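Local coordinates for protein anopheles gambiae adenosine kinase (Anopheles gambiae, PDB 3LOO) that phosphorylates adenosine to AMP, probably with ATP as phosphate donor, as an adenosine kinase of the pfkB (ribokinase-like) carbohydrate kinase family, at residues L34-V39 with A75-G80; P64-L69 with T138-V143; E110-L115 with S134-C139. All blocks are in the same frame, centred on the assembly; numbering follows the deposited sequence.

Contact 1: L34-V39 with A75-G80. With B4P (bis(adenosine)-5'-tetraphosphate), chain D.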
loop_
_atom_site.group_PDB
_atom_site.type_symbol
_atom_site.label_atom_id
_atom_site.label_comp_id
_atom_site.label_asym_id
_atom_site.label_seq_id
_atom_site.Cartn_x
_atom_site.Cartn_y
_atom_site.Cartn_z
ATOM N N LEU A 34 2.894 -4.143 12.423
ATOM C CA LEU A 34 2.634 -3.194 13.494
ATOM C C LEU A 34 3.710 -2.124 13.385
ATOM O O LEU A 34 4.911 -2.442 13.434
ATOM C CB LEU A 34 2.711 -3.892 14.864
ATOM C CG LEU A 34 2.424 -3.015 16.122
ATOM C CD1 LEU A 34 0.995 -2.376 16.130
ATOM C CD2 LEU A 34 2.647 -3.802 17.437
ATOM N N ASP A 35 3.292 -0.861 13.260
ATOM C CA ASP A 35 4.237 0.230 13.214
ATOM C C ASP A 35 4.688 0.565 14.631
ATOM O O ASP A 35 3.860 0.627 15.569
ATOM C CB ASP A 35 3.629 1.476 12.540
ATOM C CG ASP A 35 3.412 1.306 11.015
ATOM O OD1 ASP A 35 3.911 0.319 10.408
ATOM O OD2 ASP A 35 2.759 2.204 10.421
ATOM N N ILE A 36 5.997 0.804 14.761
ATOM C CA ILE A 36 6.590 1.277 15.999
ATOM C C ILE A 36 7.182 2.654 15.707
ATOM O O ILE A 36 8.210 2.797 15.051
ATOM C CB ILE A 36 7.644 0.273 16.536
ATOM C CG1 ILE A 36 7.028 -1.102 16.694
ATOM C CG2 ILE A 36 8.235 0.735 17.859
ATOM C CD1 ILE A 36 8.033 -2.175 16.990
ATOM N N SER A 37 6.511 3.668 16.216
ATOM C CA SER A 37 6.716 5.017 15.759
ATOM C C SER A 37 7.314 5.888 16.842
ATOM O O SER A 37 6.800 5.905 17.933
ATOM C CB SER A 37 5.365 5.597 15.353
ATOM O OG SER A 37 5.574 6.832 14.688
ATOM N N ALA A 38 8.361 6.643 16.533
ATOM C CA ALA A 38 8.968 7.541 17.531
ATOM C C ALA A 38 9.679 8.739 16.935
ATOM O O ALA A 38 10.107 8.737 15.767
ATOM C CB ALA A 38 9.933 6.765 18.482
ATOM N N VAL A 39 9.802 9.774 17.757
ATOM C CA VAL A 39 10.654 10.899 17.437
ATOM C C VAL A 39 12.075 10.550 17.844
ATOM O O VAL A 39 12.329 10.095 18.955
ATOM C CB VAL A 39 10.140 12.202 18.099
ATOM C CG1 VAL A 39 11.190 13.337 17.983
ATOM C CG2 VAL A 39 8.821 12.589 17.445
ATOM N N ALA A 75 8.239 4.556 22.102
ATOM C CA ALA A 75 7.607 4.412 20.784
ATOM C C ALA A 75 6.136 4.018 20.911
ATOM O O ALA A 75 5.731 3.368 21.876
ATOM C CB ALA A 75 8.363 3.419 19.910
ATOM N N GLU A 76 5.358 4.416 19.918
ATOM C CA GLU A 76 3.941 4.168 19.904
ATOM C C GLU A 76 3.668 2.976 18.981
ATOM O O GLU A 76 4.363 2.764 17.992
ATOM C CB GLU A 76 3.225 5.421 19.402
ATOM C CG GLU A 76 1.756 5.409 19.627
ATOM C CD GLU A 76 1.013 6.598 19.001
ATOM O OE1 GLU A 76 1.673 7.557 18.538
ATOM O OE2 GLU A 76 -0.249 6.563 18.984
ATOM N N TYR A 77 2.660 2.196 19.310
ATOM C CA TYR A 77 2.258 1.086 18.450
ATOM C C TYR A 77 1.092 1.510 17.569
ATOM O O TYR A 77 0.070 1.966 18.075
ATOM C CB TYR A 77 1.819 -0.104 19.304
ATOM C CG TYR A 77 2.941 -0.901 19.941
ATOM C CD1 TYR A 77 4.154 -1.130 19.253
ATOM C CD2 TYR A 77 2.768 -1.501 21.194
ATOM C CE1 TYR A 77 5.183 -1.898 19.832
ATOM C CE2 TYR A 77 3.797 -2.272 21.779
ATOM C CZ TYR A 77 4.990 -2.464 21.092
ATOM O OH TYR A 77 5.980 -3.255 21.639
ATOM N N ILE A 78 1.224 1.349 16.255
ATOM C CA ILE A 78 0.146 1.732 15.357
ATOM C C ILE A 78 -0.039 0.659 14.334
ATOM O O ILE A 78 0.930 0.203 13.734
ATOM C CB ILE A 78 0.376 3.118 14.658
ATOM C CG1 ILE A 78 0.795 4.178 15.675
ATOM C CG2 ILE A 78 -0.916 3.561 13.977
ATOM C CD1 ILE A 78 1.520 5.436 15.067
ATOM N N ALA A 79 -1.281 0.235 14.138
ATOM C CA ALA A 79 -1.556 -0.794 13.120
ATOM C C ALA A 79 -1.103 -0.270 11.764
ATOM O O ALA A 79 -1.422 0.854 11.419
ATOM C CB ALA A 79 -3.052 -1.116 13.105
ATOM N N GLY A 80 -0.311 -1.036 11.023
ATOM C CA GLY A 80 0.205 -0.568 9.722
ATOM C C GLY A 80 0.278 -1.645 8.665
ATOM O O GLY A 80 -0.540 -2.563 8.642
HETATM P PA B4P D . 4.487 6.494 4.659
HETATM O O1A B4P D . 4.011 7.263 5.882
HETATM O O2A B4P D . 5.992 6.434 4.406
HETATM O O3A B4P D . 3.914 7.301 3.395
HETATM P PB B4P D . 2.964 6.602 2.322
HETATM O O1B B4P D . 1.592 6.278 2.916
HETATM O O2B B4P D . 3.690 5.558 1.490
HETATM O O3B B4P D . 2.906 8.105 1.613
HETATM P PG B4P D . 3.374 8.518 0.128
HETATM O O1G B4P D . 4.770 9.039 0.099
HETATM O O2G B4P D . 3.118 7.313 -0.756
HETATM O O3G B4P D . 2.351 9.673 -0.298
HETATM P PD B4P D . 2.571 11.258 -0.508
HETATM O O1D B4P D . 3.508 11.735 0.540
HETATM O O2D B4P D . 2.801 11.611 -1.950
HETATM O O5E B4P D . 3.829 5.009 4.630
HETATM C C5E B4P D . 3.847 4.413 5.909
HETATM C C4E B4P D . 3.429 2.970 5.929
HETATM O O4E B4P D . 4.245 2.140 5.101
HETATM C C3E B4P D . 3.651 2.448 7.322
HETATM O O3E B4P D . 2.335 2.372 7.903
HETATM C C2E B4P D . 4.237 1.053 7.133
HETATM O O2E B4P D . 3.570 0.012 7.856
HETATM C C1E B4P D . 4.178 0.833 5.609
HETATM N N9A B4P D . 5.350 0.054 5.171
HETATM C C8A B4P D . 6.666 0.416 5.195
HETATM N N7A B4P D . 7.398 -0.627 4.704
HETATM C C5A B4P D . 6.556 -1.659 4.402
HETATM C C6A B4P D . 6.712 -2.950 3.869
HETATM N N6A B4P D . 7.932 -3.488 3.560
HETATM N N1A B4P D . 5.612 -3.727 3.702
HETATM C C2A B4P D . 4.371 -3.260 3.988
HETATM N N3A B4P D . 4.196 -2.024 4.485
HETATM C C4A B4P D . 5.264 -1.210 4.688
HETATM O O5F B4P D . 1.110 11.748 -0.068
HETATM C C5F B4P D . -0.073 11.121 -0.549
HETATM C C4F B4P D . -1.210 12.120 -0.337
HETATM O O4F B4P D . -1.207 12.661 0.997
HETATM C C3F B4P D . -1.022 13.352 -1.204
HETATM O O3F B4P D . -1.461 13.075 -2.528
HETATM C C2F B4P D . -1.864 14.385 -0.481
HETATM O O2F B4P D . -3.252 14.247 -0.844
HETATM C C1F B4P D . -1.633 14.030 0.999
HETATM N N9B B4P D . -0.503 14.879 1.491
HETATM C C8B B4P D . 0.775 14.481 1.655
HETATM N N7B B4P D . 1.548 15.499 2.102
HETATM C C5B B4P D . 0.772 16.594 2.236
HETATM C C6B B4P D . 0.975 17.915 2.626
HETATM N N6B B4P D . 2.219 18.310 2.999
HETATM N N1B B4P D . -0.081 18.787 2.650
HETATM C C2B B4P D . -1.326 18.396 2.281
HETATM N N3B B4P D . -1.582 17.119 1.877
HETATM C C4B B4P D . -0.581 16.185 1.827
#
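The phenol ring of Tyr77 receives Leu34 on one face and Ile36 at its edge. CD2 of Leu34 lies 4.0 Å from the ring centroid, a CH-pi contact displaced toward the rim; with CG anti to the backbone N (chi1 -179°), Leu34 sends this branch over the ring. Ile36 runs alongside, its CG1 in the ring plane 3.7 Å from Tyr77 CE1, while CG2 of Ile36 is pressed to 3.4 Å from CB of Ala75, a tight fit that the small alanine suits. The flat carboxylate of Asp35 serves the sheet's other face. Its two oxygens grip the vicinal diol of one ribose of the bound bis(adenosine)-5'-tetraphosphate: O2E donates to Asp35 OD1 and O3E to Asp35 OD2, each at 2.6 Å, a pairing that fixes both the ribose and the carboxylate. Asn313 also bonds OD2. Backbone bonds join the antiparallel strands at Asp35/Ile78 and Ser37/Glu76; the shortest runs from Asp35 N to Ile78 O (2.6 Å). Strand 76-80 forms one margin of the five-stranded sheet, with 33-39 between it and strand 137-144. Helices 64-73 and 110-122 pack on the face of Leu34, Ile36 and Tyr77, where Tyr111 meets Tyr77 edge-to-face.

Contact 2: P64-L69 with T138-V143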
loop_
_atom_site.group_PDB
_atom_site.type_symbol
_atom_site.label_atom_id
_atom_site.label_comp_id
_atom_site.label_asym_id
_atom_site.label_seq_id
_atom_site.Cartn_x
_atom_site.Cartn_y
_atom_site.Cartn_z
ATOM N N PRO A 64 18.113 -4.897 16.764
ATOM C CA PRO A 64 18.107 -4.302 18.106
ATOM C C PRO A 64 17.411 -2.962 18.161
ATOM O O PRO A 64 17.148 -2.452 19.247
ATOM C CB PRO A 64 19.614 -4.149 18.439
ATOM C CG PRO A 64 20.274 -5.251 17.600
ATOM C CD PRO A 64 19.499 -5.180 16.310
ATOM N N MET A 65 17.122 -2.375 17.004
ATOM C CA MET A 65 16.487 -1.056 16.980
ATOM C C MET A 65 15.049 -1.042 17.530
ATOM O O MET A 65 14.621 -0.050 18.153
ATOM C CB MET A 65 16.529 -0.501 15.562
ATOM C CG MET A 65 16.078 0.922 15.441
ATOM S SD MET A 65 16.014 1.489 13.729
ATOM C CE MET A 65 15.195 0.097 12.889
ATOM N N TYR A 66 14.305 -2.131 17.292
ATOM C CA TYR A 66 12.881 -2.213 17.715
ATOM C C TYR A 66 12.719 -2.088 19.260
ATOM O O TYR A 66 12.011 -1.187 19.759
ATOM C CB TYR A 66 12.201 -3.460 17.097
ATOM C CG TYR A 66 12.269 -3.392 15.568
ATOM C CD1 TYR A 66 11.416 -2.544 14.858
ATOM C CD2 TYR A 66 13.248 -4.088 14.859
ATOM C CE1 TYR A 66 11.488 -2.449 13.470
ATOM C CE2 TYR A 66 13.339 -3.991 13.479
ATOM C CZ TYR A 66 12.456 -3.172 12.794
ATOM O OH TYR A 66 12.533 -3.050 11.448
ATOM N N GLN A 67 13.440 -2.917 20.014
ATOM C CA GLN A 67 13.392 -2.832 21.483
ATOM C C GLN A 67 13.896 -1.477 21.986
ATOM O O GLN A 67 13.350 -0.926 22.961
ATOM C CB GLN A 67 14.215 -3.949 22.111
ATOM C CG GLN A 67 14.162 -3.990 23.625
ATOM C CD GLN A 67 15.187 -4.936 24.242
ATOM O OE1 GLN A 67 15.735 -5.816 23.571
ATOM N NE2 GLN A 67 15.441 -4.766 25.536
ATOM N N GLU A 68 14.932 -0.942 21.329
ATOM C CA GLU A 68 15.472 0.349 21.690
ATOM C C GLU A 68 14.446 1.461 21.503
ATOM O O GLU A 68 14.337 2.363 22.354
ATOM C CB GLU A 68 16.752 0.624 20.901
ATOM C CG GLU A 68 17.404 1.946 21.215
ATOM C CD GLU A 68 18.798 2.103 20.612
ATOM O OE1 GLU A 68 19.342 1.169 19.951
ATOM O OE2 GLU A 68 19.345 3.191 20.804
ATOM N N LEU A 69 13.689 1.401 20.395
ATOM C CA LEU A 69 12.588 2.348 20.169
ATOM C C LEU A 69 11.528 2.224 21.280
ATOM O O LEU A 69 11.053 3.224 21.802
ATOM C CB LEU A 69 11.902 2.144 18.796
ATOM C CG LEU A 69 12.725 2.397 17.532
ATOM C CD1 LEU A 69 11.904 2.036 16.288
ATOM C CD2 LEU A 69 13.206 3.836 17.471
ATOM N N THR A 138 6.939 -5.911 11.925
ATOM C CA THR A 138 6.822 -4.580 12.453
ATOM C C THR A 138 7.521 -3.653 11.472
ATOM O O THR A 138 8.320 -4.108 10.623
ATOM C CB THR A 138 7.516 -4.436 13.849
ATOM O OG1 THR A 138 8.919 -4.759 13.745
ATOM C CG2 THR A 138 6.869 -5.333 14.892
ATOM N N CYS A 139 7.251 -2.364 11.599
ATOM C CA CYS A 139 7.947 -1.392 10.790
ATOM C C CYS A 139 8.332 -0.234 11.699
ATOM O O CYS A 139 7.464 0.375 12.310
ATOM C CB CYS A 139 7.060 -0.889 9.618
ATOM S SG CYS A 139 7.895 0.360 8.578
ATOM N N ALA A 140 9.638 0.019 11.821
ATOM C CA ALA A 140 10.140 1.195 12.509
ATOM C C ALA A 140 9.760 2.403 11.690
ATOM O O ALA A 140 10.013 2.433 10.475
ATOM C CB ALA A 140 11.688 1.108 12.658
ATOM N N VAL A 141 9.149 3.399 12.334
ATOM C CA VAL A 141 8.830 4.662 11.681
ATOM C C VAL A 141 9.523 5.754 12.498
ATOM O O VAL A 141 9.056 6.120 13.583
ATOM C CB VAL A 141 7.313 4.943 11.683
ATOM C CG1 VAL A 141 7.026 6.317 11.078
ATOM C CG2 VAL A 141 6.512 3.847 10.943
ATOM N N LEU A 142 10.656 6.243 12.003
ATOM C CA LEU A 142 11.490 7.175 12.753
ATOM C C LEU A 142 11.274 8.576 12.240
ATOM O O LEU A 142 11.487 8.847 11.059
ATOM C CB LEU A 142 12.968 6.794 12.614
ATOM C CG LEU A 142 13.297 5.345 12.928
ATOM C CD1 LEU A 142 14.790 5.126 12.938
ATOM C CD2 LEU A 142 12.695 4.982 14.278
ATOM N N VAL A 143 10.845 9.459 13.133
ATOM C CA VAL A 143 10.597 10.857 12.784
ATOM C C VAL A 143 11.774 11.738 13.232
ATOM O O VAL A 143 12.136 11.766 14.420
ATOM C CB VAL A 143 9.282 11.349 13.417
ATOM C CG1 VAL A 143 9.128 12.853 13.236
ATOM C CG2 VAL A 143 8.111 10.595 12.831
#
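Ala140 is the small bump on which Met65, Tyr66 and Leu69 converge. Its CB fits among Met65 CE, Tyr66 CE1 and Leu69 CD1, with Met65 CE 3.7 Å from Ala140 CB; a single methyl here lets the helix come close to the strand. Met65 reaches it by an extended chain that bends only at its last torsion (chi3 45°), turning CE back toward Ala140 while SD rests 3.9 Å from CD1 of Leu142. The branched end of Leu142 in turn meets Leu69 at about a right angle, the two CD2 methyls only 3.4 Å apart, a tight fit. Tyr66 closes the other end of the patch. Its ring is sandwiched, with Met65 CE over one face and Thr138 OG1 3.4 Å above the opposite one, both toward the rim, and the backbone N of Ala140 in plane at the edge. Thr138 OG1 is buried here without a hydrogen-bonding partner, whereas the hydroxyl of Tyr66 bonds the carbonyl of Cys151. The axes of segments 64-69 and 138-143 approach to 9.4 Å at 61°, so the helix segment lies aslant on the strand segment. Strand 137-144 lies between 147-153 and 33-39 in the five-stranded sheet, and helix 42-47 adds Leu44 and Leu45 beside Leu69 and Leu142.

Contact 3: E110-L115 with S134-C139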
loop_
_atom_site.group_PDB
_atom_site.type_symbol
_atom_site.label_atom_id
_atom_site.label_comp_id
_atom_site.label_asym_id
_atom_site.label_seq_id
_atom_site.Cartn_x
_atom_site.Cartn_y
_atom_site.Cartn_z
ATOM N N GLU A 110 0.908 -11.297 20.570
ATOM C CA GLU A 110 0.154 -10.107 20.946
ATOM C C GLU A 110 0.061 -9.101 19.792
ATOM O O GLU A 110 -0.923 -8.394 19.693
ATOM C CB GLU A 110 0.811 -9.338 22.089
ATOM C CG GLU A 110 1.063 -10.058 23.354
ATOM C CD GLU A 110 1.636 -9.108 24.380
ATOM O OE1 GLU A 110 2.859 -9.114 24.577
ATOM O OE2 GLU A 110 0.854 -8.296 24.921
ATOM N N TYR A 111 1.129 -8.992 18.996
ATOM C CA TYR A 111 1.171 -8.006 17.915
ATOM C C TYR A 111 0.106 -8.329 16.903
ATOM O O TYR A 111 -0.522 -7.422 16.416
ATOM C CB TYR A 111 2.556 -7.953 17.226
ATOM C CG TYR A 111 3.632 -7.211 17.991
ATOM C CD1 TYR A 111 3.352 -6.528 19.183
ATOM C CD2 TYR A 111 4.943 -7.178 17.509
ATOM C CE1 TYR A 111 4.349 -5.821 19.863
ATOM C CE2 TYR A 111 5.922 -6.478 18.151
ATOM C CZ TYR A 111 5.630 -5.806 19.333
ATOM O OH TYR A 111 6.649 -5.135 19.972
ATOM N N ALA A 112 -0.085 -9.622 16.582
ATOM C CA ALA A 112 -1.128 -10.008 15.646
ATOM C C ALA A 112 -2.535 -9.623 16.151
ATOM O O ALA A 112 -3.371 -9.242 15.332
ATOM C CB ALA A 112 -1.071 -11.499 15.299
ATOM N N ARG A 113 -2.796 -9.704 17.467
ATOM C CA ARG A 113 -4.155 -9.325 17.984
ATOM C C ARG A 113 -4.394 -7.841 17.920
ATOM O O ARG A 113 -5.526 -7.430 17.711
ATOM C CB ARG A 113 -4.436 -9.731 19.441
ATOM C CG ARG A 113 -3.563 -10.764 20.011
ATOM C CD ARG A 113 -3.931 -11.080 21.473
ATOM N NE ARG A 113 -5.215 -11.744 21.513
ATOM C CZ ARG A 113 -5.348 -13.056 21.454
ATOM N NH1 ARG A 113 -6.556 -13.610 21.479
ATOM N NH2 ARG A 113 -4.271 -13.799 21.373
ATOM N N ILE A 114 -3.354 -7.021 18.141
ATOM C CA ILE A 114 -3.512 -5.585 17.920
ATOM C C ILE A 114 -3.942 -5.300 16.464
ATOM O O ILE A 114 -4.868 -4.499 16.227
ATOM C CB ILE A 114 -2.213 -4.775 18.267
ATOM C CG1 ILE A 114 -1.919 -4.798 19.785
ATOM C CG2 ILE A 114 -2.330 -3.332 17.775
ATOM C CD1 ILE A 114 -0.416 -4.710 20.120
ATOM N N LEU A 115 -3.276 -5.955 15.496
ATOM C CA LEU A 115 -3.587 -5.760 14.054
ATOM C C LEU A 115 -5.007 -6.280 13.733
ATOM O O LEU A 115 -5.815 -5.592 13.147
ATOM C CB LEU A 115 -2.557 -6.486 13.176
ATOM C CG LEU A 115 -1.114 -5.970 13.284
ATOM C CD1 LEU A 115 -0.267 -6.618 12.186
ATOM C CD2 LEU A 115 -1.054 -4.417 13.198
ATOM N N SER A 134 7.337 -17.540 13.233
ATOM C CA SER A 134 7.799 -16.148 13.307
ATOM C C SER A 134 6.826 -15.242 14.058
ATOM O O SER A 134 5.596 -15.468 14.045
ATOM C CB SER A 134 8.089 -15.549 11.916
ATOM O OG SER A 134 8.868 -16.434 11.126
ATOM N N PRO A 135 7.372 -14.200 14.712
ATOM C CA PRO A 135 6.489 -13.206 15.292
ATOM C C PRO A 135 5.907 -12.291 14.199
ATOM O O PRO A 135 6.483 -12.185 13.130
ATOM C CB PRO A 135 7.425 -12.386 16.190
ATOM C CG PRO A 135 8.793 -12.503 15.531
ATOM C CD PRO A 135 8.805 -13.820 14.795
ATOM N N THR A 136 4.804 -11.600 14.501
ATOM C CA THR A 136 4.246 -10.573 13.604
ATOM C C THR A 136 5.303 -9.546 13.212
ATOM O O THR A 136 6.131 -9.194 14.015
ATOM C CB THR A 136 2.943 -9.965 14.206
ATOM O OG1 THR A 136 2.001 -11.041 14.399
ATOM C CG2 THR A 136 2.302 -8.899 13.300
ATOM N N GLY A 137 5.289 -9.118 11.949
ATOM C CA GLY A 137 6.238 -8.159 11.420
ATOM C C GLY A 137 5.932 -6.779 11.966
ATOM O O GLY A 137 4.810 -6.503 12.419
ATOM N N THR A 138 6.939 -5.911 11.925
ATOM C CA THR A 138 6.822 -4.580 12.453
ATOM C C THR A 138 7.521 -3.653 11.472
ATOM O O THR A 138 8.320 -4.108 10.623
ATOM C CB THR A 138 7.516 -4.436 13.849
ATOM O OG1 THR A 138 8.919 -4.759 13.745
ATOM C CG2 THR A 138 6.869 -5.333 14.892
ATOM N N CYS A 139 7.251 -2.364 11.599
ATOM C CA CYS A 139 7.947 -1.392 10.790
ATOM C C CYS A 139 8.332 -0.234 11.699
ATOM O O CYS A 139 7.464 0.375 12.310
ATOM C CB CYS A 139 7.060 -0.889 9.618
ATOM S SG CYS A 139 7.895 0.360 8.578
#
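Thr136 OG1 rests 3.2 Å from the CB of Ala112, at the start of helix 110-122, and is held by a hydrogen bond from the backbone N of Gly107. The backbone N of Ala112 is close as well, but its angle is too poor for a bond. That N is bonded instead to Asp109 OD1, while Asp109 OD2 takes the backbone N of Thr136, so this one carboxylate ties the first turn of the helix to the loop leading into strand 137-144. Threonine suits the position because its two branches do different work. OG1 lies beside the backbone N (chi1 -59°) and faces the polar backbone, which leaves CG2 anti to that N, where it meets CD1 of Leu115 tip to tip at 3.6 Å. CB of Thr136, which bears both branches, lies 3.6 Å from Tyr111 CB. The ring of Tyr111 slants across toward Thr138, bringing CE2 to 3.6 Å from its CG2, while Thr136 O lies near the ring plane at its edge. Beyond the ring, the hydroxyl of Tyr111 is hydrogen-bonded to that of Tyr77. In the ribokinase-like fold a small beta-sheet lid projects from a large alpha/beta domain. This contact is characteristic of the junction: helix 110-122, which follows strand 100-107 of the large sheet, abuts the root of lid strand 137-144.

The three contacts build and anchor the five-stranded sheet that forms the lid of this kinase. Contacts 1 and 2 lie about 8 Å apart between centres, contacts 1 and 3 about 11 Å, and contacts 2 and 3 about 14 Å. Strands 33-39 and 137-144 are neighbours in the sheet, joined by a probable bond from Ile36 N to Cys139 O (2.9 Å). Contacts 2 and 3 share Thr138 and Cys139, and helix 64-73 leads directly into strand 76-80. Along the chain contacts 1 and 2 interleave, whereas contact 1 closes before contact 3 opens. Two helices thus support one sheet face, while Asp35 and Cys139 on the other line the pocket of the bound bis(adenosine)-5'-tetraphosphate, probably where adenosine sits in the working enzyme.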